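Local coordinates for disulfide oxidoreductase (Xylella fastidiosa, PDB 2REM), which is a periplasmic thioredoxin-fold protein of the DsbA subfamily that probably acts as a disulfide oxidoreductase, as its relatives do, at residues L84-M94 against F117-F128; E31-H39 against V70-Y78. All coordinates share one frame; numbering follows the deposited sequence.

Interaction 1 (L84-M94 against F117-F128)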
loop_
_atom_site.group_PDB
_atom_site.type_symbol
_atom_site.label_atom_id
_atom_site.label_comp_id
_atom_site.label_asym_id
_atom_site.label_seq_id
_atom_site.Cartn_x
_atom_site.Cartn_y
_atom_site.Cartn_z
ATOM N N LEU A 84 12.358 -8.649 3.665
ATOM C CA LEU A 84 13.141 -8.991 4.853
ATOM C C LEU A 84 12.262 -9.388 6.054
ATOM O O LEU A 84 12.765 -9.796 7.071
ATOM C CB LEU A 84 14.091 -7.829 5.204
ATOM C CG LEU A 84 15.192 -7.563 4.164
ATOM C CD1 LEU A 84 15.923 -6.251 4.349
ATOM C CD2 LEU A 84 16.162 -8.743 4.060
ATOM N N GLY A 85 10.945 -9.294 5.892
ATOM C CA GLY A 85 9.994 -9.703 6.917
ATOM C C GLY A 85 9.875 -8.724 8.071
ATOM O O GLY A 85 9.496 -9.104 9.176
ATOM N N VAL A 86 10.220 -7.471 7.834
ATOM C CA VAL A 86 10.162 -6.462 8.882
ATOM C C VAL A 86 9.255 -5.283 8.520
ATOM O O VAL A 86 9.215 -4.283 9.232
ATOM C CB VAL A 86 11.581 -5.943 9.303
ATOM C CG1 VAL A 86 12.461 -7.095 9.830
ATOM C CG2 VAL A 86 12.253 -5.171 8.165
ATOM N N ALA A 87 8.525 -5.391 7.408
ATOM C CA ALA A 87 7.654 -4.306 6.974
ATOM C C ALA A 87 6.532 -4.092 7.991
ATOM O O ALA A 87 6.319 -2.960 8.463
ATOM C CB ALA A 87 7.079 -4.592 5.578
ATOM N N LYS A 88 5.827 -5.174 8.338
ATOM C CA LYS A 88 4.679 -5.052 9.237
ATOM C C LYS A 88 5.101 -4.466 10.596
ATOM O O LYS A 88 4.405 -3.618 11.142
ATOM C CB LYS A 88 3.962 -6.401 9.422
ATOM C CG LYS A 88 3.302 -6.959 8.129
ATOM C CD LYS A 88 2.278 -8.049 8.454
ATOM C CE LYS A 88 1.645 -8.610 7.162
ATOM N NZ LYS A 88 2.675 -9.355 6.362
ATOM N N ARG A 89 6.221 -4.930 11.156
ATOM C CA ARG A 89 6.625 -4.458 12.481
ATOM C C ARG A 89 7.178 -3.019 12.456
ATOM O O ARG A 89 7.229 -2.372 13.481
ATOM C CB ARG A 89 7.690 -5.379 13.073
ATOM C CG ARG A 89 8.891 -5.454 12.166
ATOM C CD ARG A 89 10.065 -6.184 12.748
ATOM N NE ARG A 89 9.715 -7.440 13.368
ATOM C CZ ARG A 89 10.608 -8.353 13.742
ATOM N NH1 ARG A 89 11.906 -8.148 13.533
ATOM N NH2 ARG A 89 10.203 -9.469 14.331
ATOM N N SER A 90 7.602 -2.539 11.295
ATOM C CA SER A 90 8.250 -1.227 11.243
ATOM C C SER A 90 7.363 -0.169 10.565
ATOM O O SER A 90 7.761 0.988 10.450
ATOM C CB SER A 90 9.601 -1.331 10.531
ATOM O OG SER A 90 9.405 -1.673 9.171
ATOM N N HIS A 91 6.173 -0.566 10.119
ATOM C CA HIS A 91 5.388 0.260 9.186
ATOM C C HIS A 91 4.971 1.596 9.814
ATOM O O HIS A 91 5.218 2.678 9.252
ATOM C CB HIS A 91 4.140 -0.522 8.745
ATOM C CG HIS A 91 3.532 -0.015 7.481
ATOM N ND1 HIS A 91 2.223 0.411 7.397
ATOM C CD2 HIS A 91 4.053 0.118 6.239
ATOM C CE1 HIS A 91 1.966 0.784 6.155
ATOM N NE2 HIS A 91 3.062 0.625 5.436
ATOM N N THR A 92 4.326 1.509 10.967
ATOM C CA THR A 92 3.932 2.677 11.775
ATOM C C THR A 92 5.155 3.487 12.159
ATOM O O THR A 92 5.160 4.709 12.037
ATOM C CB THR A 92 3.200 2.229 13.039
ATOM O OG1 THR A 92 2.012 1.521 12.643
ATOM C CG2 THR A 92 2.836 3.434 13.920
ATOM N N ALA A 93 6.201 2.794 12.603
ATOM C CA ALA A 93 7.439 3.467 12.981
ATOM C C ALA A 93 8.059 4.249 11.816
ATOM O O ALA A 93 8.606 5.354 12.005
ATOM C CB ALA A 93 8.430 2.450 13.538
ATOM N N MET A 94 7.983 3.694 10.610
ATOM C CA MET A 94 8.506 4.423 9.459
ATOM C C MET A 94 7.693 5.707 9.235
ATOM O O MET A 94 8.259 6.759 9.046
ATOM C CB MET A 94 8.573 3.564 8.185
ATOM C CG MET A 94 9.028 4.369 6.970
ATOM S SD MET A 94 10.692 5.073 7.156
ATOM C CE MET A 94 11.621 3.644 6.688
ATOM N N PHE A 117 17.752 2.791 9.894
ATOM C CA PHE A 117 16.396 2.607 10.374
ATOM C C PHE A 117 16.087 1.118 10.595
ATOM O O PHE A 117 15.659 0.707 11.692
ATOM C CB PHE A 117 15.380 3.241 9.413
ATOM C CG PHE A 117 13.967 3.003 9.816
ATOM C CD1 PHE A 117 13.366 3.824 10.772
ATOM C CD2 PHE A 117 13.265 1.912 9.325
ATOM C CE1 PHE A 117 12.068 3.602 11.185
ATOM C CE2 PHE A 117 11.939 1.671 9.749
ATOM C CZ PHE A 117 11.347 2.533 10.667
ATOM N N TYR A 118 16.312 0.314 9.551
ATOM C CA TYR A 118 15.979 -1.094 9.614
ATOM C C TYR A 118 16.922 -1.882 10.521
ATOM O O TYR A 118 16.547 -2.944 11.037
ATOM C CB TYR A 118 15.873 -1.673 8.192
ATOM C CG TYR A 118 14.641 -1.114 7.521
ATOM C CD1 TYR A 118 13.367 -1.512 7.941
ATOM C CD2 TYR A 118 14.740 -0.178 6.496
ATOM C CE1 TYR A 118 12.210 -0.995 7.354
ATOM C CE2 TYR A 118 13.579 0.359 5.874
ATOM C CZ TYR A 118 12.328 -0.059 6.322
ATOM O OH TYR A 118 11.200 0.427 5.720
ATOM N N ALA A 119 18.125 -1.344 10.753
ATOM C CA ALA A 119 19.031 -1.920 11.746
ATOM C C ALA A 119 18.326 -2.041 13.103
ATOM O O ALA A 119 18.630 -2.929 13.895
ATOM C CB ALA A 119 20.299 -1.099 11.882
ATOM N N GLY A 120 17.369 -1.151 13.360
ATOM C CA GLY A 120 16.621 -1.173 14.596
ATOM C C GLY A 120 15.705 -2.380 14.667
ATOM O O GLY A 120 15.290 -2.772 15.754
ATOM N N TYR A 121 15.391 -2.952 13.505
ATOM C CA TYR A 121 14.528 -4.144 13.420
ATOM C C TYR A 121 15.327 -5.436 13.167
ATOM O O TYR A 121 14.769 -6.446 12.722
ATOM C CB TYR A 121 13.417 -3.930 12.382
ATOM C CG TYR A 121 12.560 -2.792 12.817
ATOM C CD1 TYR A 121 11.521 -2.994 13.737
ATOM C CD2 TYR A 121 12.861 -1.478 12.424
ATOM C CE1 TYR A 121 10.759 -1.922 14.201
ATOM C CE2 TYR A 121 12.107 -0.414 12.881
ATOM C CZ TYR A 121 11.068 -0.643 13.763
ATOM O OH TYR A 121 10.351 0.409 14.235
ATOM N N GLY A 122 16.614 -5.401 13.499
ATOM C CA GLY A 122 17.454 -6.597 13.421
ATOM C C GLY A 122 17.941 -6.925 12.014
ATOM O O GLY A 122 18.475 -8.011 11.781
ATOM N N VAL A 123 17.790 -5.986 11.092
ATOM C CA VAL A 123 18.313 -6.177 9.732
ATOM C C VAL A 123 19.744 -5.700 9.640
ATOM O O VAL A 123 20.052 -4.522 9.893
ATOM C CB VAL A 123 17.480 -5.448 8.652
ATOM C CG1 VAL A 123 18.013 -5.775 7.242
ATOM C CG2 VAL A 123 16.012 -5.840 8.784
ATOM N N GLN A 124 20.618 -6.623 9.256
ATOM C CA GLN A 124 21.995 -6.294 8.997
ATOM C C GLN A 124 22.030 -5.271 7.873
ATOM O O GLN A 124 21.415 -5.479 6.847
ATOM C CB GLN A 124 22.758 -7.550 8.572
ATOM C CG GLN A 124 23.016 -8.511 9.718
ATOM C CD GLN A 124 24.076 -8.002 10.684
ATOM O OE1 GLN A 124 24.757 -7.005 10.427
ATOM N NE2 GLN A 124 24.257 -8.729 11.768
ATOM N N PRO A 125 22.738 -4.156 8.074
ATOM C CA PRO A 125 22.786 -3.080 7.088
ATOM C C PRO A 125 23.261 -3.532 5.717
ATOM O O PRO A 125 22.750 -3.035 4.717
ATOM C CB PRO A 125 23.814 -2.096 7.666
ATOM C CG PRO A 125 23.969 -2.444 9.047
ATOM C CD PRO A 125 23.529 -3.849 9.277
ATOM N N ASP A 126 24.222 -4.461 5.659
ATOM C CA ASP A 126 24.679 -4.975 4.358
ATOM C C ASP A 126 23.563 -5.774 3.680
ATOM O O ASP A 126 23.415 -5.740 2.458
ATOM C CB ASP A 126 25.916 -5.865 4.508
ATOM C CG ASP A 126 27.193 -5.071 4.758
ATOM O OD1 ASP A 126 27.138 -3.821 4.917
ATOM O OD2 ASP A 126 28.271 -5.718 4.774
ATOM N N ARG A 127 22.798 -6.509 4.477
ATOM C CA ARG A 127 21.620 -7.198 3.956
ATOM C C ARG A 127 20.534 -6.211 3.518
ATOM O O ARG A 127 19.897 -6.413 2.467
ATOM C CB ARG A 127 21.044 -8.228 4.934
ATOM C CG ARG A 127 20.069 -9.183 4.216
ATOM C CD ARG A 127 19.568 -10.355 5.068
ATOM N NE ARG A 127 19.739 -11.668 4.403
ATOM C CZ ARG A 127 19.027 -12.122 3.359
ATOM N NH1 ARG A 127 18.079 -11.380 2.790
ATOM N NH2 ARG A 127 19.273 -13.336 2.861
ATOM N N PHE A 128 20.293 -5.172 4.309
ATOM C CA PHE A 128 19.346 -4.170 3.864
ATOM C C PHE A 128 19.761 -3.600 2.508
ATOM O O PHE A 128 18.942 -3.535 1.603
ATOM C CB PHE A 128 19.126 -3.003 4.821
ATOM C CG PHE A 128 18.040 -2.084 4.323
ATOM C CD1 PHE A 128 16.705 -2.441 4.487
ATOM C CD2 PHE A 128 18.353 -0.955 3.567
ATOM C CE1 PHE A 128 15.694 -1.642 3.967
ATOM C CE2 PHE A 128 17.337 -0.134 3.034
ATOM C CZ PHE A 128 16.020 -0.481 3.240
HETATM O O HOH W 1 9.034 -0.445 6.625
#
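Within the helical domain that DsbA proteins carry in addition to their thioredoxin fold, the start of helix 87-101 and the residues before it pack on the end of helix 111-119 and the turn into helix 125-132, with S90, F117, Y118 and Y121 at the heart of the contact. S90 sits in the middle. Its CB lies over the centre of the Y121 ring, 3.6 Å from the centroid and 12° off the ring normal, a CH-pi contact. The chain of R89 runs past the same ring in the opposite direction, its CD 3.6 Å from Y121 CD1. The OG of S90, turned between the backbone N and the carbonyl carbon (chi1 66°), folds back to give a 2.6 Å hydrogen bond to V86 O. That same OG lies at the edge of the Y118 ring and accepts a bond from a water, which also hydrogen-bonds to Y118 OH, so the hydroxyl of the tyrosine is linked to the first turn of the helix.

One turn on, M94 makes a Met-aromatic contact. Bends at chi2 and chi3 carry the thioether over one face of F117, with SD 4.3 Å from the ring centroid and CE nearer the rim. CE also touches Y118 OH.

Toward L84 the contact turns mainly aliphatic. V86 CG2 meets Y118 CD1 at 3.8 Å, and V123 CG2 touches both methyls of V86. L84 splits its branches: CD1 reaches V123 CG1 at 3.6 Å, while CD2 lies at the edge of the R127 guanidinium.

G122, with positive phi, ends helix 111-119 in a Schellman motif. Helix 71-83 backs both sides, A81 touching A87 and Y118, and A80 touching F128, while L114 of helix 111-119 meets M94 and F128.

Interaction 2 (E31-H39 against V70-Y78)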
loop_
_atom_site.group_PDB
_atom_site.type_symbol
_atom_site.label_atom_id
_atom_site.label_comp_id
_atom_site.label_asym_id
_atom_site.label_seq_id
_atom_site.Cartn_x
_atom_site.Cartn_y
_atom_site.Cartn_z
ATOM N N GLU A 31 -4.227 -1.243 -0.680
ATOM C CA GLU A 31 -3.969 0.178 -0.422
ATOM C C GLU A 31 -2.663 0.561 -1.088
ATOM O O GLU A 31 -1.602 0.029 -0.731
ATOM C CB GLU A 31 -3.812 0.482 1.064
ATOM C CG GLU A 31 -3.715 2.007 1.321
ATOM C CD GLU A 31 -2.905 2.389 2.562
ATOM O OE1 GLU A 31 -2.100 1.572 3.049
ATOM O OE2 GLU A 31 -3.072 3.528 3.043
ATOM N N ILE A 32 -2.751 1.473 -2.044
ATOM C CA ILE A 32 -1.584 2.131 -2.615
ATOM C C ILE A 32 -1.274 3.255 -1.646
ATOM O O ILE A 32 -2.132 4.101 -1.351
ATOM C CB ILE A 32 -1.835 2.666 -4.039
ATOM C CG1 ILE A 32 -2.318 1.529 -4.958
ATOM C CG2 ILE A 32 -0.580 3.409 -4.584
ATOM C CD1 ILE A 32 -2.665 1.971 -6.382
ATOM N N PHE A 33 -0.070 3.205 -1.074
ATOM C CA PHE A 33 0.321 4.163 -0.054
ATOM C C PHE A 33 1.754 4.610 -0.366
ATOM O O PHE A 33 2.488 3.950 -1.121
ATOM C CB PHE A 33 0.325 3.481 1.332
ATOM C CG PHE A 33 1.559 2.640 1.554
ATOM C CD1 PHE A 33 2.661 3.152 2.250
ATOM C CD2 PHE A 33 1.646 1.372 1.008
ATOM C CE1 PHE A 33 3.809 2.409 2.381
ATOM C CE2 PHE A 33 2.791 0.621 1.159
ATOM C CZ PHE A 33 3.863 1.136 1.839
ATOM N N GLY A 34 2.143 5.722 0.215
ATOM C CA GLY A 34 3.552 6.081 0.302
ATOM C C GLY A 34 3.875 6.451 1.742
ATOM O O GLY A 34 3.082 7.111 2.421
ATOM N N TYR A 35 5.045 6.036 2.215
ATOM C CA TYR A 35 5.564 6.468 3.509
ATOM C C TYR A 35 5.695 7.987 3.617
ATOM O O TYR A 35 5.537 8.560 4.700
ATOM C CB TYR A 35 6.918 5.796 3.769
ATOM C CG TYR A 35 6.822 4.366 4.270
ATOM C CD1 TYR A 35 5.993 4.039 5.352
ATOM C CD2 TYR A 35 7.592 3.358 3.701
ATOM C CE1 TYR A 35 5.910 2.751 5.817
ATOM C CE2 TYR A 35 7.529 2.051 4.182
ATOM C CZ TYR A 35 6.676 1.767 5.239
ATOM O OH TYR A 35 6.594 0.511 5.734
ATOM N N THR A 36 5.944 8.642 2.482
ATOM C CA THR A 36 6.115 10.093 2.458
ATOM C C THR A 36 4.803 10.846 2.544
ATOM O O THR A 36 4.800 12.068 2.695
ATOM C CB THR A 36 6.860 10.597 1.178
ATOM O OG1 THR A 36 6.134 10.230 0.004
ATOM C CG2 THR A 36 8.272 10.045 1.108
ATOM N N CYS A 37 3.701 10.115 2.419
ATOM C CA CYS A 37 2.378 10.714 2.373
ATOM C C CYS A 37 1.802 10.878 3.773
ATOM O O CYS A 37 1.585 9.890 4.476
ATOM C CB CYS A 37 1.458 9.848 1.537
ATOM S SG CYS A 37 -0.172 10.495 1.486
ATOM N N PRO A 38 1.567 12.122 4.199
ATOM C CA PRO A 38 1.017 12.274 5.557
ATOM C C PRO A 38 -0.411 11.724 5.672
ATOM O O PRO A 38 -0.793 11.293 6.748
ATOM C CB PRO A 38 1.069 13.778 5.800
ATOM C CG PRO A 38 1.136 14.389 4.451
ATOM C CD PRO A 38 1.807 13.417 3.546
ATOM N N HIS A 39 -1.172 11.709 4.576
ATOM C CA HIS A 39 -2.505 11.082 4.603
ATOM C C HIS A 39 -2.398 9.590 4.891
ATOM O O HIS A 39 -3.134 9.052 5.724
ATOM C CB HIS A 39 -3.287 11.344 3.316
ATOM C CG HIS A 39 -3.404 12.794 2.981
ATOM N ND1 HIS A 39 -2.759 13.363 1.903
ATOM C CD2 HIS A 39 -4.049 13.803 3.609
ATOM C CE1 HIS A 39 -3.013 14.659 1.873
ATOM N NE2 HIS A 39 -3.796 14.951 2.895
ATOM N N VAL A 70 10.555 11.535 -4.739
ATOM C CA VAL A 70 10.770 11.117 -3.356
ATOM C C VAL A 70 10.043 9.828 -3.007
ATOM O O VAL A 70 10.419 9.141 -2.066
ATOM C CB VAL A 70 10.385 12.226 -2.323
ATOM C CG1 VAL A 70 11.240 13.483 -2.534
ATOM C CG2 VAL A 70 8.890 12.552 -2.387
ATOM N N TRP A 71 8.978 9.515 -3.747
ATOM C CA TRP A 71 8.177 8.335 -3.452
ATOM C C TRP A 71 8.992 7.061 -3.627
ATOM O O TRP A 71 8.796 6.098 -2.900
ATOM C CB TRP A 71 6.979 8.277 -4.404
ATOM C CG TRP A 71 6.047 9.454 -4.288
ATOM C CD1 TRP A 71 6.188 10.701 -4.848
ATOM C CD2 TRP A 71 4.829 9.481 -3.547
ATOM N NE1 TRP A 71 5.096 11.493 -4.524
ATOM C CE2 TRP A 71 4.256 10.763 -3.717
ATOM C CE3 TRP A 71 4.145 8.527 -2.777
ATOM C CZ2 TRP A 71 3.037 11.115 -3.134
ATOM C CZ3 TRP A 71 2.939 8.878 -2.212
ATOM C CH2 TRP A 71 2.400 10.160 -2.386
ATOM N N ASP A 72 9.882 7.056 -4.619
ATOM C CA ASP A 72 10.469 5.791 -5.085
ATOM C C ASP A 72 11.406 5.129 -4.084
ATOM O O ASP A 72 11.269 3.937 -3.856
ATOM C CB ASP A 72 11.124 5.942 -6.460
ATOM C CG ASP A 72 10.111 6.102 -7.563
ATOM O OD1 ASP A 72 8.898 6.159 -7.285
ATOM O OD2 ASP A 72 10.536 6.160 -8.727
ATOM N N PRO A 73 12.350 5.890 -3.475
ATOM C CA PRO A 73 13.157 5.298 -2.415
ATOM C C PRO A 73 12.316 4.670 -1.314
ATOM O O PRO A 73 12.657 3.589 -0.798
ATOM C CB PRO A 73 13.952 6.493 -1.863
ATOM C CG PRO A 73 14.087 7.407 -2.998
ATOM C CD PRO A 73 12.775 7.284 -3.757
ATOM N N PHE A 74 11.202 5.320 -0.968
ATOM C CA PHE A 74 10.362 4.784 0.091
ATOM C C PHE A 74 9.522 3.610 -0.342
ATOM O O PHE A 74 9.177 2.745 0.477
ATOM C CB PHE A 74 9.517 5.890 0.712
ATOM C CG PHE A 74 10.316 6.786 1.553
ATOM C CD1 PHE A 74 10.691 6.377 2.832
ATOM C CD2 PHE A 74 10.777 8.008 1.062
ATOM C CE1 PHE A 74 11.477 7.195 3.650
ATOM C CE2 PHE A 74 11.563 8.829 1.877
ATOM C CZ PHE A 74 11.912 8.395 3.183
ATOM N N ALA A 75 9.189 3.574 -1.631
ATOM C CA ALA A 75 8.547 2.384 -2.171
ATOM C C ALA A 75 9.527 1.227 -2.044
ATOM O O ALA A 75 9.171 0.123 -1.660
ATOM C CB ALA A 75 8.194 2.580 -3.631
ATOM N N ARG A 76 10.768 1.480 -2.444
ATOM C CA ARG A 76 11.788 0.467 -2.396
ATOM C C ARG A 76 12.099 0.057 -0.944
ATOM O O ARG A 76 12.317 -1.126 -0.670
ATOM C CB ARG A 76 13.023 0.964 -3.168
ATOM C CG ARG A 76 13.823 -0.119 -3.800
ATOM C CD ARG A 76 14.939 0.486 -4.662
ATOM N NE ARG A 76 14.448 1.021 -5.926
ATOM C CZ ARG A 76 14.191 0.316 -7.024
ATOM N NH1 ARG A 76 13.772 0.965 -8.109
ATOM N NH2 ARG A 76 14.358 -1.029 -7.055
ATOM N N ALA A 77 12.099 1.031 -0.030
ATOM C CA ALA A 77 12.249 0.771 1.395
ATOM C C ALA A 77 11.179 -0.220 1.860
ATOM O O ALA A 77 11.483 -1.212 2.485
ATOM C CB ALA A 77 12.136 2.046 2.202
ATOM N N TYR A 78 9.921 0.093 1.578
ATOM C CA TYR A 78 8.840 -0.805 1.954
ATOM C C TYR A 78 9.069 -2.212 1.432
ATOM O O TYR A 78 8.948 -3.180 2.167
ATOM C CB TYR A 78 7.479 -0.296 1.449
ATOM C CG TYR A 78 6.425 -1.335 1.745
ATOM C CD1 TYR A 78 5.934 -1.494 3.048
ATOM C CD2 TYR A 78 5.951 -2.187 0.727
ATOM C CE1 TYR A 78 4.995 -2.493 3.344
ATOM C CE2 TYR A 78 5.006 -3.179 1.001
ATOM C CZ TYR A 78 4.541 -3.319 2.307
ATOM O OH TYR A 78 3.612 -4.281 2.586
#
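The redox-site loop of the thioredoxin fold, leading from strand 27-33 to the CxxC at the start of helix 38-52, packs here on the first two turns of helix 71-83. T36 fits between two aromatic side chains of that helix. Its CG2 presses on F74, 3.2 Å from CD2, and its OG1 stands over one face of the W71 indole, offset toward the rim and 3.8 Å from CE3. With chi1 at 60°, OG1 lies between the backbone N and the carbonyl carbon, and the methyl is directed to F74.

The six-membered part of the indole continues under the loop: CZ3 is 3.8 Å from G34 CA, so the indole lies directly against the backbone of the glycine, and CH2 touches C37 CB. A type I turn from G34 to C37, with C37 N bonded to G34 O, shapes this stretch.

Further along the helix, at Y78, three aromatic residues interlock. F33 directs its CZ at the face of Y78 in an edge-to-face (T-shaped) pair, centroids 5.0 Å apart and planes at 81°. Y35 meets the same tyrosine differently, its CE2 3.6 Å from Y78 CB and its OH in the plane of the Y78 ring at the edge, 3.4 Å from CD1. The Y35 ring has F33 CE1 over its centre and the F74 carbonyl oxygen at its edge.

No hydrogen bond crosses this buried contact, so apolar and aromatic packing hold the loop to the helix. T156, from the loop before strand 158-161, also touches C37 and W71. C37 N-caps helix 38-52, and with C40 it forms the predicted redox-active pair, not disulfide-bonded in this model; a CxxC motif at the N terminus of the helix that follows an inner strand of the sheet is the hallmark of thioredoxin-fold oxidoreductases.

How the interactions relate
From the N terminus, strand 27-33 and the CxxC loop come first; interaction 2 closes when helix 71-83 returns to that loop, enclosing helix 38-52 and strand 58-64. Interaction 1 opens later, at L84, and closes a shorter, largely helical loop at 117-128. The two are therefore in series, neither nested nor crossed: the helix that ends interaction 2, 71-83, is followed directly in the chain by helix 87-101, which carries most of the first segment of interaction 1. Their centres are 15 Å apart, yet they touch: M94 CG is 3.5 Å from Y35 CD1, and H91 packs on F33 and Y35. Interaction 2 thus ties the thioredoxin core to the helical region, and interaction 1 ties that region's own helices together.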